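Local coordinates for protein colicin B (PDB 1RH1) that kills Escherichia coli and closely related bacteria by forming channels that depolarize the cytoplasmic membrane and dissipate cellular energy, at residues 161-167 / 190-196; 264-270 / 281-287; 401-405 / 420-425. One frame throughout, in Å; residues are numbered along the deposited sequence.

Interaction 1 (161-167 / 190-196)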
ATOM      1  N   ALA A 161      -2.867 -15.675  21.958  1.00  8.31           N
ATOM      2  CA  ALA A 161      -2.520 -16.259  20.664  1.00  7.42           C
ATOM      3  C   ALA A 161      -3.633 -16.218  19.634  1.00  5.79           C
ATOM      4  O   ALA A 161      -4.817 -16.167  19.942  1.00  2.72           O
ATOM      5  CB  ALA A 161      -2.105 -17.689  20.824  1.00  3.29           C
ATOM      6  N   GLY A 162      -3.239 -16.120  18.378  1.00  9.70           N
ATOM      7  CA  GLY A 162      -4.213 -15.952  17.321  1.00 11.00           C
ATOM      8  C   GLY A 162      -4.614 -14.496  17.179  1.00 10.06           C
ATOM      9  O   GLY A 162      -5.750 -14.193  16.834  1.00 16.56           O
ATOM     10  N   ASN A 163      -3.697 -13.582  17.490  1.00  9.87           N
ATOM     11  CA  ASN A 163      -3.878 -12.163  17.282  1.00 10.21           C
ATOM     12  C   ASN A 163      -2.529 -11.571  16.947  1.00  9.91           C
ATOM     13  O   ASN A 163      -1.471 -12.097  17.312  1.00 10.51           O
ATOM     14  CB  ASN A 163      -4.399 -11.459  18.518  1.00 11.72           C
ATOM     15  CG  ASN A 163      -5.856 -11.757  18.821  1.00 15.46           C
ATOM     16  OD1 ASN A 163      -6.775 -11.066  18.375  1.00 15.15           O
ATOM     17  ND2 ASN A 163      -6.080 -12.828  19.586  1.00 22.23           N
ATOM     18  N   ASN A 164      -2.589 -10.461  16.213  1.00  8.08           N
ATOM     19  CA  ASN A 164      -1.382  -9.779  15.800  1.00  8.62           C
ATOM     20  C   ASN A 164      -0.927  -8.765  16.824  1.00  9.67           C
ATOM     21  O   ASN A 164      -1.727  -8.002  17.366  1.00 13.80           O
ATOM     22  CB  ASN A 164      -1.612  -9.081  14.478  1.00 10.79           C
ATOM     23  CG  ASN A 164      -1.911  -9.996  13.291  1.00 14.37           C
ATOM     24  OD1 ASN A 164      -2.509  -9.559  12.311  1.00 18.25           O
ATOM     25  ND2 ASN A 164      -1.551 -11.273  13.264  1.00 12.02           N
ATOM     26  N   VAL A 165       0.363  -8.804  17.134  1.00  6.90           N
ATOM     27  CA  VAL A 165       0.958  -7.837  18.029  1.00  4.88           C
ATOM     28  C   VAL A 165       1.693  -6.761  17.224  1.00  2.00           C
ATOM     29  O   VAL A 165       2.384  -7.043  16.250  1.00  3.38           O
ATOM     30  CB  VAL A 165       1.887  -8.608  18.998  1.00  4.75           C
ATOM     31  CG1 VAL A 165       2.992  -9.354  18.287  1.00  2.00           C
ATOM     32  CG2 VAL A 165       2.520  -7.608  19.944  1.00  7.63           C
ATOM     33  N   PRO A 166       1.534  -5.485  17.565  1.00  2.00           N
ATOM     34  CA  PRO A 166       2.311  -4.384  17.014  1.00  2.00           C
ATOM     35  C   PRO A 166       3.800  -4.601  17.062  1.00  2.00           C
ATOM     36  O   PRO A 166       4.283  -4.896  18.140  1.00  2.00           O
ATOM     37  CB  PRO A 166       1.850  -3.241  17.830  1.00  2.00           C
ATOM     38  CG  PRO A 166       0.388  -3.537  17.984  1.00  2.00           C
ATOM     39  CD  PRO A 166       0.392  -4.995  18.326  1.00  2.93           C
ATOM     40  N   VAL A 167       4.556  -4.539  15.962  1.00  2.00           N
ATOM     41  CA  VAL A 167       6.020  -4.700  16.004  1.00  2.98           C
ATOM     42  C   VAL A 167       6.779  -3.495  15.449  1.00  2.00           C
ATOM     43  O   VAL A 167       6.185  -2.678  14.723  1.00  5.15           O
ATOM     44  CB  VAL A 167       6.515  -5.958  15.206  1.00  2.43           C
ATOM     45  CG1 VAL A 167       6.111  -7.225  15.916  1.00  2.00           C
ATOM     46  CG2 VAL A 167       5.917  -5.981  13.820  1.00  2.00           C
ATOM     47  N   MET A 190       4.086  -1.859  11.513  1.00  7.45           N
ATOM     48  CA  MET A 190       3.923  -3.246  11.129  1.00  7.05           C
ATOM     49  C   MET A 190       3.327  -4.010  12.288  1.00  5.70           C
ATOM     50  O   MET A 190       3.294  -3.530  13.425  1.00  7.91           O
ATOM     51  CB  MET A 190       5.286  -3.836  10.737  1.00  6.69           C
ATOM     52  CG  MET A 190       5.898  -3.124   9.540  1.00  4.73           C
ATOM     53  SD  MET A 190       7.513  -3.720   9.052  1.00  2.00           S
ATOM     54  CE  MET A 190       8.317  -3.218  10.525  1.00  2.00           C
ATOM     55  N   THR A 191       2.874  -5.225  11.965  1.00  5.64           N
ATOM     56  CA  THR A 191       2.270  -6.132  12.929  1.00  5.94           C
ATOM     57  C   THR A 191       2.728  -7.578  12.733  1.00  5.30           C
ATOM     58  O   THR A 191       3.120  -7.918  11.624  1.00  8.58           O
ATOM     59  CB  THR A 191       0.764  -5.897  12.749  1.00  2.13           C
ATOM     60  OG1 THR A 191       0.370  -5.726  14.090  1.00  5.86           O
ATOM     61  CG2 THR A 191      -0.069  -6.962  12.089  1.00  2.81           C
ATOM     62  N   VAL A 192       2.747  -8.463  13.735  1.00  4.60           N
ATOM     63  CA  VAL A 192       3.157  -9.872  13.604  1.00  6.35           C
ATOM     64  C   VAL A 192       2.231 -10.824  14.366  1.00  4.70           C
ATOM     65  O   VAL A 192       1.930 -10.554  15.524  1.00  7.90           O
ATOM     66  CB  VAL A 192       4.624 -10.017  14.116  1.00  5.84           C
ATOM     67  CG1 VAL A 192       5.020 -11.438  14.517  1.00  8.15           C
ATOM     68  CG2 VAL A 192       5.534  -9.678  12.954  1.00  8.15           C
ATOM     69  N   PRO A 193       1.751 -11.957  13.852  1.00  6.16           N
ATOM     70  CA  PRO A 193       0.932 -12.929  14.593  1.00  4.65           C
ATOM     71  C   PRO A 193       1.491 -13.585  15.840  1.00  5.74           C
ATOM     72  O   PRO A 193       2.609 -14.106  15.798  1.00  6.89           O
ATOM     73  CB  PRO A 193       0.554 -13.968  13.578  1.00  2.00           C
ATOM     74  CG  PRO A 193       1.639 -13.830  12.547  1.00  6.02           C
ATOM     75  CD  PRO A 193       1.830 -12.324  12.454  1.00  4.95           C
ATOM     76  N   VAL A 194       0.741 -13.537  16.955  1.00  3.18           N
ATOM     77  CA  VAL A 194       1.130 -14.280  18.150  1.00  3.90           C
ATOM     78  C   VAL A 194       0.628 -15.732  18.017  1.00  8.83           C
ATOM     79  O   VAL A 194      -0.538 -15.976  17.669  1.00  9.49           O
ATOM     80  CB  VAL A 194       0.529 -13.587  19.384  1.00  2.00           C
ATOM     81  CG1 VAL A 194       0.804 -14.328  20.684  1.00  2.00           C
ATOM     82  CG2 VAL A 194       1.184 -12.232  19.485  1.00  2.00           C
ATOM     83  N   VAL A 195       1.530 -16.722  18.179  1.00  7.08           N
ATOM     84  CA  VAL A 195       1.163 -18.136  18.142  1.00  7.20           C
ATOM     85  C   VAL A 195       1.558 -18.747  19.463  1.00  9.75           C
ATOM     86  O   VAL A 195       2.379 -18.203  20.215  1.00 10.71           O
ATOM     87  CB  VAL A 195       1.871 -18.998  17.033  1.00  9.26           C
ATOM     88  CG1 VAL A 195       1.549 -18.435  15.663  1.00  7.86           C
ATOM     89  CG2 VAL A 195       3.373 -19.047  17.253  1.00 12.47           C
ATOM     90  N   ASP A 196       1.003 -19.951  19.656  1.00 11.23           N
ATOM     91  CA  ASP A 196       1.145 -20.666  20.916  1.00 14.75           C
ATOM     92  C   ASP A 196       1.959 -21.945  20.986  1.00 14.30           C
ATOM     93  O   ASP A 196       1.643 -22.938  20.330  1.00 15.94           O
ATOM     94  CB  ASP A 196      -0.232 -20.987  21.459  1.00 19.09           C
ATOM     95  CG  ASP A 196      -0.289 -20.631  22.928  1.00 23.48           C
ATOM     96  OD1 ASP A 196      -0.788 -19.542  23.229  1.00 27.89           O
ATOM     97  OD2 ASP A 196       0.177 -21.429  23.753  1.00 28.29           O
TER
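Val-167 and Val-194 lose the most surface to this contact, and both lie on the face of the paired strands that also carries Val-165 and Val-192. Val-167 spreads its methyls over the partner strand, CG2 lying 3.8 Å from CB of Met-190 and CG1 3.6 Å from CB of Val-192. Val-194 receives Val-165, whose CG1 is 3.6 Å from CG2 of Val-194. These apolar contacts accompany an antiparallel pairing that adds strand 163-167 to the large mixed sheet of the N-terminal half; the other edge of 190-196 runs parallel to strand 266-271. At the pair Val-165/Val-192, N of Val-165 bonds to O of Val-192 (2.8 Å) and N of Val-192 to O of Val-165 (2.9 Å). Ala-161, the third large contributor, precedes the strand and sets its CB 3.3 Å from OD1 of Asp-196. Gly-162 follows in a conformation that calls for glycine, its phi of 83° turning the chain so that Gly-162 N meets Val-194 O at 2.8 Å.

Interaction 2 (264-270 / 281-287)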
ATOM      1  N   ASN A 264       5.102 -19.414   1.272  1.00 15.15           N
ATOM      2  CA  ASN A 264       5.632 -20.357   2.245  1.00 12.10           C
ATOM      3  C   ASN A 264       6.558 -19.803   3.309  1.00 10.50           C
ATOM      4  O   ASN A 264       7.103 -20.548   4.122  1.00 11.66           O
ATOM      5  CB  ASN A 264       6.322 -21.480   1.480  1.00 16.23           C
ATOM      6  CG  ASN A 264       5.370 -22.322   0.625  1.00 19.31           C
ATOM      7  OD1 ASN A 264       5.780 -22.826  -0.418  1.00 21.61           O
ATOM      8  ND2 ASN A 264       4.099 -22.528   0.979  1.00 16.22           N
ATOM      9  N   ASN A 265       6.682 -18.475   3.335  1.00  7.94           N
ATOM     10  CA  ASN A 265       7.430 -17.707   4.332  1.00  4.15           C
ATOM     11  C   ASN A 265       6.564 -17.096   5.449  1.00  5.51           C
ATOM     12  O   ASN A 265       5.485 -16.545   5.207  1.00  2.00           O
ATOM     13  CB  ASN A 265       8.201 -16.581   3.632  1.00  5.26           C
ATOM     14  CG  ASN A 265       9.361 -17.015   2.753  1.00  5.44           C
ATOM     15  OD1 ASN A 265       9.963 -16.242   2.003  1.00  5.58           O
ATOM     16  ND2 ASN A 265       9.693 -18.290   2.832  1.00 11.64           N
ATOM     17  N   HIS A 266       7.058 -17.173   6.699  1.00  4.33           N
ATOM     18  CA  HIS A 266       6.337 -16.678   7.865  1.00  3.92           C
ATOM     19  C   HIS A 266       7.276 -16.298   8.981  1.00  2.00           C
ATOM     20  O   HIS A 266       8.376 -16.824   9.100  1.00  2.00           O
ATOM     21  CB  HIS A 266       5.378 -17.740   8.396  1.00  2.32           C
ATOM     22  CG  HIS A 266       4.022 -17.208   8.822  1.00  8.07           C
ATOM     23  ND1 HIS A 266       3.389 -17.500   9.953  1.00 10.93           N
ATOM     24  CD2 HIS A 266       3.216 -16.334   8.097  1.00 12.35           C
ATOM     25  CE1 HIS A 266       2.247 -16.827   9.914  1.00 12.77           C
ATOM     26  NE2 HIS A 266       2.129 -16.121   8.804  1.00  8.77           N
ATOM     27  N   ASP A 267       6.810 -15.319   9.764  1.00  5.35           N
ATOM     28  CA  ASP A 267       7.436 -14.885  11.019  1.00  7.43           C
ATOM     29  C   ASP A 267       6.349 -14.727  12.069  1.00  4.26           C
ATOM     30  O   ASP A 267       5.253 -14.229  11.785  1.00  6.88           O
ATOM     31  CB  ASP A 267       8.175 -13.541  10.895  1.00  6.85           C
ATOM     32  CG  ASP A 267       7.449 -12.316  10.330  1.00  7.58           C
ATOM     33  OD1 ASP A 267       7.994 -11.214  10.437  1.00  2.00           O
ATOM     34  OD2 ASP A 267       6.358 -12.459   9.768  1.00 13.32           O
ATOM     35  N   VAL A 268       6.582 -15.233  13.275  1.00  3.69           N
ATOM     36  CA  VAL A 268       5.569 -15.163  14.322  1.00  2.27           C
ATOM     37  C   VAL A 268       6.222 -14.896  15.661  1.00  2.12           C
ATOM     38  O   VAL A 268       7.442 -14.942  15.780  1.00  3.43           O
ATOM     39  CB  VAL A 268       4.755 -16.484  14.452  1.00  2.00           C
ATOM     40  CG1 VAL A 268       4.033 -16.829  13.169  1.00  2.00           C
ATOM     41  CG2 VAL A 268       5.690 -17.625  14.771  1.00  4.41           C
ATOM     42  N   ILE A 269       5.432 -14.617  16.690  1.00  2.00           N
ATOM     43  CA  ILE A 269       6.003 -14.486  18.009  1.00  2.00           C
ATOM     44  C   ILE A 269       5.415 -15.642  18.770  1.00  2.27           C
ATOM     45  O   ILE A 269       4.213 -15.760  19.003  1.00  2.00           O
ATOM     46  CB  ILE A 269       5.627 -13.122  18.626  1.00  2.54           C
ATOM     47  CG1 ILE A 269       6.526 -12.056  18.029  1.00  2.00           C
ATOM     48  CG2 ILE A 269       5.818 -13.124  20.128  1.00  3.97           C
ATOM     49  CD1 ILE A 269       6.232 -10.664  18.570  1.00  2.00           C
ATOM     50  N   VAL A 270       6.332 -16.550  19.076  1.00  5.74           N
ATOM     51  CA  VAL A 270       5.996 -17.759  19.799  1.00  3.78           C
ATOM     52  C   VAL A 270       5.994 -17.387  21.263  1.00  4.79           C
ATOM     53  O   VAL A 270       6.999 -16.930  21.810  1.00  2.87           O
ATOM     54  CB  VAL A 270       7.040 -18.846  19.536  1.00  2.00           C
ATOM     55  CG1 VAL A 270       6.636 -20.060  20.326  1.00  3.28           C
ATOM     56  CG2 VAL A 270       7.106 -19.228  18.074  1.00  2.00           C
ATOM     57  N   LEU A 281       9.528 -15.660  21.990  1.00  3.18           N
ATOM     58  CA  LEU A 281      10.513 -15.656  20.934  1.00  2.99           C
ATOM     59  C   LEU A 281       9.902 -15.282  19.588  1.00  3.04           C
ATOM     60  O   LEU A 281       8.795 -15.704  19.240  1.00  2.00           O
ATOM     61  CB  LEU A 281      11.115 -17.021  20.888  1.00  2.93           C
ATOM     62  CG  LEU A 281      12.355 -17.189  20.052  1.00  7.57           C
ATOM     63  CD1 LEU A 281      13.510 -16.418  20.686  1.00  4.32           C
ATOM     64  CD2 LEU A 281      12.657 -18.684  19.919  1.00  6.30           C
ATOM     65  N   TYR A 282      10.617 -14.407  18.874  1.00  2.08           N
ATOM     66  CA  TYR A 282      10.242 -14.019  17.533  1.00  2.29           C
ATOM     67  C   TYR A 282      11.061 -14.936  16.669  1.00  2.00           C
ATOM     68  O   TYR A 282      12.263 -15.074  16.856  1.00  2.16           O
ATOM     69  CB  TYR A 282      10.624 -12.584  17.210  1.00  2.00           C
ATOM     70  CG  TYR A 282      10.494 -12.141  15.740  1.00  2.00           C
ATOM     71  CD1 TYR A 282      11.610 -12.157  14.907  1.00  2.00           C
ATOM     72  CD2 TYR A 282       9.271 -11.715  15.218  1.00  4.29           C
ATOM     73  CE1 TYR A 282      11.516 -11.762  13.578  1.00  2.00           C
ATOM     74  CE2 TYR A 282       9.163 -11.316  13.883  1.00  2.00           C
ATOM     75  CZ  TYR A 282      10.291 -11.350  13.080  1.00  2.00           C
ATOM     76  OH  TYR A 282      10.196 -10.998  11.755  1.00  2.00           O
ATOM     77  N   ILE A 283      10.397 -15.538  15.695  1.00  2.00           N
ATOM     78  CA  ILE A 283      11.079 -16.435  14.806  1.00  2.00           C
ATOM     79  C   ILE A 283      10.623 -16.265  13.376  1.00  2.00           C
ATOM     80  O   ILE A 283       9.453 -16.061  13.075  1.00  2.00           O
ATOM     81  CB  ILE A 283      10.851 -17.831  15.441  1.00  4.36           C
ATOM     82  CG1 ILE A 283      11.572 -18.867  14.633  1.00  4.65           C
ATOM     83  CG2 ILE A 283       9.387 -18.158  15.545  1.00  2.00           C
ATOM     84  CD1 ILE A 283      11.740 -20.117  15.519  1.00  5.26           C
ATOM     85  N   SER A 284      11.622 -16.249  12.502  1.00  2.00           N
ATOM     86  CA  SER A 284      11.412 -16.065  11.073  1.00  3.27           C
ATOM     87  C   SER A 284      11.810 -17.283  10.252  1.00  5.49           C
ATOM     88  O   SER A 284      12.937 -17.762  10.371  1.00  6.75           O
ATOM     89  CB  SER A 284      12.213 -14.891  10.575  1.00  2.00           C
ATOM     90  OG  SER A 284      11.789 -14.636   9.242  1.00  6.49           O
ATOM     91  N   ALA A 285      10.921 -17.765   9.377  1.00  2.85           N
ATOM     92  CA  ALA A 285      11.170 -18.981   8.617  1.00  2.00           C
ATOM     93  C   ALA A 285      10.993 -18.808   7.117  1.00  4.74           C
ATOM     94  O   ALA A 285       9.878 -18.843   6.585  1.00  7.97           O
ATOM     95  CB  ALA A 285      10.224 -20.068   9.095  1.00  2.00           C
ATOM     96  N   VAL A 286      12.130 -18.690   6.433  1.00  2.00           N
ATOM     97  CA  VAL A 286      12.195 -18.433   5.000  1.00  3.63           C
ATOM     98  C   VAL A 286      12.528 -19.625   4.116  1.00  2.00           C
ATOM     99  O   VAL A 286      13.288 -20.510   4.469  1.00  2.00           O
ATOM    100  CB  VAL A 286      13.221 -17.283   4.814  1.00  5.36           C
ATOM    101  CG1 VAL A 286      13.589 -16.997   3.368  1.00  2.00           C
ATOM    102  CG2 VAL A 286      12.567 -16.035   5.373  1.00  2.07           C
ATOM    103  N   GLU A 287      11.995 -19.596   2.906  1.00  2.00           N
ATOM    104  CA  GLU A 287      12.226 -20.571   1.857  1.00  4.70           C
ATOM    105  C   GLU A 287      13.252 -20.100   0.815  1.00  7.85           C
ATOM    106  O   GLU A 287      12.997 -19.147   0.068  1.00  8.52           O
ATOM    107  CB  GLU A 287      10.894 -20.834   1.222  1.00  3.89           C
ATOM    108  CG  GLU A 287      10.896 -21.848   0.106  1.00  9.88           C
ATOM    109  CD  GLU A 287       9.521 -21.986  -0.511  1.00 15.61           C
ATOM    110  OE1 GLU A 287       9.023 -23.109  -0.564  1.00 18.08           O
ATOM    111  OE2 GLU A 287       8.954 -20.970  -0.927  1.00 18.93           O
TER
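Tyr-282 lays its ring alongside Ile-269, the ring edge at CD2 lying 3.9 Å from CG1 of Ile-269, and extends past it so that OH donates a hydrogen bond to OD1 of Asp-267 (2.6 Å). The two strands form a beta hairpin, strands 266-271 and 281-286 of the N-terminal mixed sheet, with strand 189-201 beside the first and strand 139-146 beside the second. Asp-267 OD1 also takes a salt bridge from Arg-170, and Tyr-282 OH a backbone hydrogen bond from Leu-171, so this buried polar cluster ties the hairpin to strand 169-176. On the opposite face, Val-268, Val-270 and Ile-283 pack together: CG2 of Ile-283 is 3.8 Å from CG2 of Val-268 and 3.6 Å from CG2 of Val-270. Three hydrogen-bonded pairs, His-266/Ala-285, Val-268/Ile-283 and Val-270/Leu-281, fix the register. At the non-hydrogen-bonded positions between them the strands draw close enough for CA-H...O contacts, the shortest running from CA of Asp-267 to O of Ile-283 at 3.1 Å.

Interaction 3 (401-405 / 420-425)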
ATOM      1  N   ALA A 401      -6.146  29.689 -24.234  1.00  8.62           N
ATOM      2  CA  ALA A 401      -6.366  28.276 -24.052  1.00  6.26           C
ATOM      3  C   ALA A 401      -5.029  27.620 -23.808  1.00  7.97           C
ATOM      4  O   ALA A 401      -4.965  26.800 -22.904  1.00 14.04           O
ATOM      5  CB  ALA A 401      -6.966  27.688 -25.291  1.00  9.66           C
ATOM      6  N   GLU A 402      -3.954  28.027 -24.508  1.00  7.11           N
ATOM      7  CA  GLU A 402      -2.644  27.406 -24.374  1.00 10.43           C
ATOM      8  C   GLU A 402      -2.027  27.505 -23.013  1.00  6.42           C
ATOM      9  O   GLU A 402      -1.314  26.592 -22.621  1.00  6.24           O
ATOM     10  CB  GLU A 402      -1.614  27.990 -25.321  1.00 14.80           C
ATOM     11  CG  GLU A 402      -1.748  27.615 -26.795  1.00 21.65           C
ATOM     12  CD  GLU A 402      -1.110  26.301 -27.233  1.00 25.26           C
ATOM     13  OE1 GLU A 402      -0.291  25.720 -26.507  1.00 25.85           O
ATOM     14  OE2 GLU A 402      -1.436  25.880 -28.343  1.00 28.20           O
ATOM     15  N   ASP A 403      -2.264  28.589 -22.280  1.00  7.52           N
ATOM     16  CA  ASP A 403      -1.706  28.658 -20.938  1.00  9.57           C
ATOM     17  C   ASP A 403      -2.568  27.950 -19.891  1.00 10.75           C
ATOM     18  O   ASP A 403      -2.021  27.403 -18.928  1.00  9.27           O
ATOM     19  CB  ASP A 403      -1.489  30.117 -20.556  1.00 15.53           C
ATOM     20  CG  ASP A 403      -0.403  30.234 -19.494  1.00 20.04           C
ATOM     21  OD1 ASP A 403       0.766  29.858 -19.726  1.00 19.55           O
ATOM     22  OD2 ASP A 403      -0.764  30.699 -18.412  1.00 23.16           O
ATOM     23  N   MET A 404      -3.900  27.895 -20.094  1.00  9.32           N
ATOM     24  CA  MET A 404      -4.815  27.117 -19.268  1.00  9.60           C
ATOM     25  C   MET A 404      -4.480  25.634 -19.414  1.00 11.07           C
ATOM     26  O   MET A 404      -4.705  24.813 -18.518  1.00 12.64           O
ATOM     27  CB  MET A 404      -6.248  27.364 -19.711  1.00  8.18           C
ATOM     28  CG  MET A 404      -7.311  26.685 -18.850  1.00  6.00           C
ATOM     29  SD  MET A 404      -7.187  26.998 -17.069  1.00  2.00           S
ATOM     30  CE  MET A 404      -7.573  28.709 -17.184  1.00  2.52           C
ATOM     31  N   GLY A 405      -3.906  25.321 -20.586  1.00  9.86           N
ATOM     32  CA  GLY A 405      -3.394  24.009 -20.899  1.00  9.80           C
ATOM     33  C   GLY A 405      -2.180  23.751 -20.035  1.00 13.07           C
ATOM     34  O   GLY A 405      -2.192  22.830 -19.230  1.00 10.20           O
ATOM     35  N   TYR A 420      -4.206  19.081 -23.158  1.00  5.69           N
ATOM     36  CA  TYR A 420      -5.185  19.826 -22.421  1.00  3.00           C
ATOM     37  C   TYR A 420      -5.347  21.170 -23.028  1.00  3.59           C
ATOM     38  O   TYR A 420      -6.425  21.719 -22.852  1.00  5.72           O
ATOM     39  CB  TYR A 420      -4.772  20.023 -20.986  1.00  2.00           C
ATOM     40  CG  TYR A 420      -4.960  18.754 -20.177  1.00  4.49           C
ATOM     41  CD1 TYR A 420      -4.065  17.694 -20.304  1.00  3.66           C
ATOM     42  CD2 TYR A 420      -6.049  18.652 -19.322  1.00  2.00           C
ATOM     43  CE1 TYR A 420      -4.263  16.531 -19.583  1.00  2.25           C
ATOM     44  CE2 TYR A 420      -6.245  17.487 -18.595  1.00  2.45           C
ATOM     45  CZ  TYR A 420      -5.346  16.435 -18.728  1.00  2.51           C
ATOM     46  OH  TYR A 420      -5.508  15.293 -17.968  1.00  7.09           O
ATOM     47  N   ALA A 421      -4.348  21.734 -23.722  1.00  2.00           N
ATOM     48  CA  ALA A 421      -4.554  23.024 -24.361  1.00  2.00           C
ATOM     49  C   ALA A 421      -5.667  22.964 -25.396  1.00  3.56           C
ATOM     50  O   ALA A 421      -6.463  23.888 -25.525  1.00  6.36           O
ATOM     51  CB  ALA A 421      -3.306  23.450 -25.049  1.00  5.64           C
ATOM     52  N   ILE A 422      -5.718  21.795 -26.052  1.00  3.30           N
ATOM     53  CA  ILE A 422      -6.689  21.384 -27.049  1.00  2.00           C
ATOM     54  C   ILE A 422      -8.052  21.293 -26.420  1.00  5.65           C
ATOM     55  O   ILE A 422      -9.015  21.792 -27.008  1.00  8.76           O
ATOM     56  CB  ILE A 422      -6.298  20.020 -27.625  1.00  2.00           C
ATOM     57  CG1 ILE A 422      -4.990  20.159 -28.374  1.00  4.42           C
ATOM     58  CG2 ILE A 422      -7.351  19.506 -28.556  1.00  2.00           C
ATOM     59  CD1 ILE A 422      -4.391  18.863 -28.953  1.00  4.45           C
ATOM     60  N   LYS A 423      -8.145  20.668 -25.242  1.00  5.24           N
ATOM     61  CA  LYS A 423      -9.428  20.511 -24.559  1.00  3.81           C
ATOM     62  C   LYS A 423      -9.953  21.833 -24.047  1.00  3.18           C
ATOM     63  O   LYS A 423     -11.128  22.160 -24.221  1.00  2.00           O
ATOM     64  CB  LYS A 423      -9.280  19.538 -23.406  1.00  2.52           C
ATOM     65  CG  LYS A 423      -8.808  18.196 -23.943  1.00  7.82           C
ATOM     66  CD  LYS A 423      -8.945  17.108 -22.907  1.00  9.39           C
ATOM     67  CE  LYS A 423      -8.721  15.729 -23.529  1.00  9.45           C
ATOM     68  NZ  LYS A 423      -7.312  15.437 -23.697  1.00 12.01           N
ATOM     69  N   ALA A 424      -9.020  22.616 -23.493  1.00  2.00           N
ATOM     70  CA  ALA A 424      -9.301  23.956 -23.012  1.00  3.81           C
ATOM     71  C   ALA A 424      -9.738  24.868 -24.153  1.00  3.10           C
ATOM     72  O   ALA A 424     -10.620  25.695 -23.951  1.00  6.93           O
ATOM     73  CB  ALA A 424      -8.071  24.548 -22.374  1.00  2.61           C
ATOM     74  N   ASN A 425      -9.196  24.732 -25.369  1.00  3.52           N
ATOM     75  CA  ASN A 425      -9.662  25.505 -26.517  1.00  2.98           C
ATOM     76  C   ASN A 425     -11.049  25.064 -26.966  1.00  6.13           C
ATOM     77  O   ASN A 425     -11.854  25.869 -27.467  1.00  6.32           O
ATOM     78  CB  ASN A 425      -8.687  25.337 -27.664  1.00  3.12           C
ATOM     79  CG  ASN A 425      -9.067  26.028 -28.965  1.00  2.00           C
ATOM     80  OD1 ASN A 425      -9.248  25.362 -29.979  1.00  4.78           O
ATOM     81  ND2 ASN A 425      -9.207  27.349 -28.997  1.00  2.00           N
TER
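Small residues let two helices of the pore-forming domain, an all-helical bundle, approach to 7.4 Å between the axes of the short segments, at an angle of 131° between their N-to-C directions. Ala-401 and Ala-424, with no side-chain rotamers to choose, point their methyls at the opposing helix, while Ala-421 presents mainly its backbone. CB of Ala-401 lies 3.8 Å from the carbonyl O of Ala-421 and 3.7 Å from CA of Asn-425, while CB of Ala-424 is 3.9 Å from O of Ala-401. The ends of Met-404 and Tyr-420 lead away from the partner helix. Met-404, with chi1 in t and both chi2 and chi3 in p, meets CB of Ala-424 through CG (4.2 Å) and leads its thioether end off to Thr-467 and Ser-470 of helix 457-472. Tyr-420, in an m rotamer, carries its ring to Val-459 and Leu-463 of that same helix; the ring also stacks with Phe-415, which precedes helix 420-435. Thus helix 457-472, which lies within a predicted membrane-spanning segment, receives a side chain from each segment. Glu-402, by contrast, points outward at CB, yet m wells at chi1 and chi2 fold it back until OE1 is 4.0 Å from CB of Ala-421. At the tightest point Gly-405 is needed: a CB there would clash with CA of Ala-421, whereas CA of Gly-405 reaches N of Ala-421 at 3.7 Å.

Overall arrangement
Interactions 1 and 2 are neighbours in one mixed sheet, their centres about 11 Å apart, joined where strand 189-201 runs beside strand 266-271: Val-195 N and Ile-269 O, like Pro-193 O and Ile-269 N, lie 3.0 Å apart as probable hydrogen bonds. Interaction 2 is buried and includes a tyrosine-aspartate hydrogen bond, with Arg-170 from outside the pair as the counter-charge, whereas interaction 1 is partly exposed, with apolar residues on one face. Interaction 3 stands apart on the other side of the chain's centre, its own centre about 54 and 56 Å from theirs, in the pore-forming domain. Backbone hydrogen bonding binds the two strand pairs; the buried helix pair relies instead on close van der Waals fit between alanine and glycine surfaces.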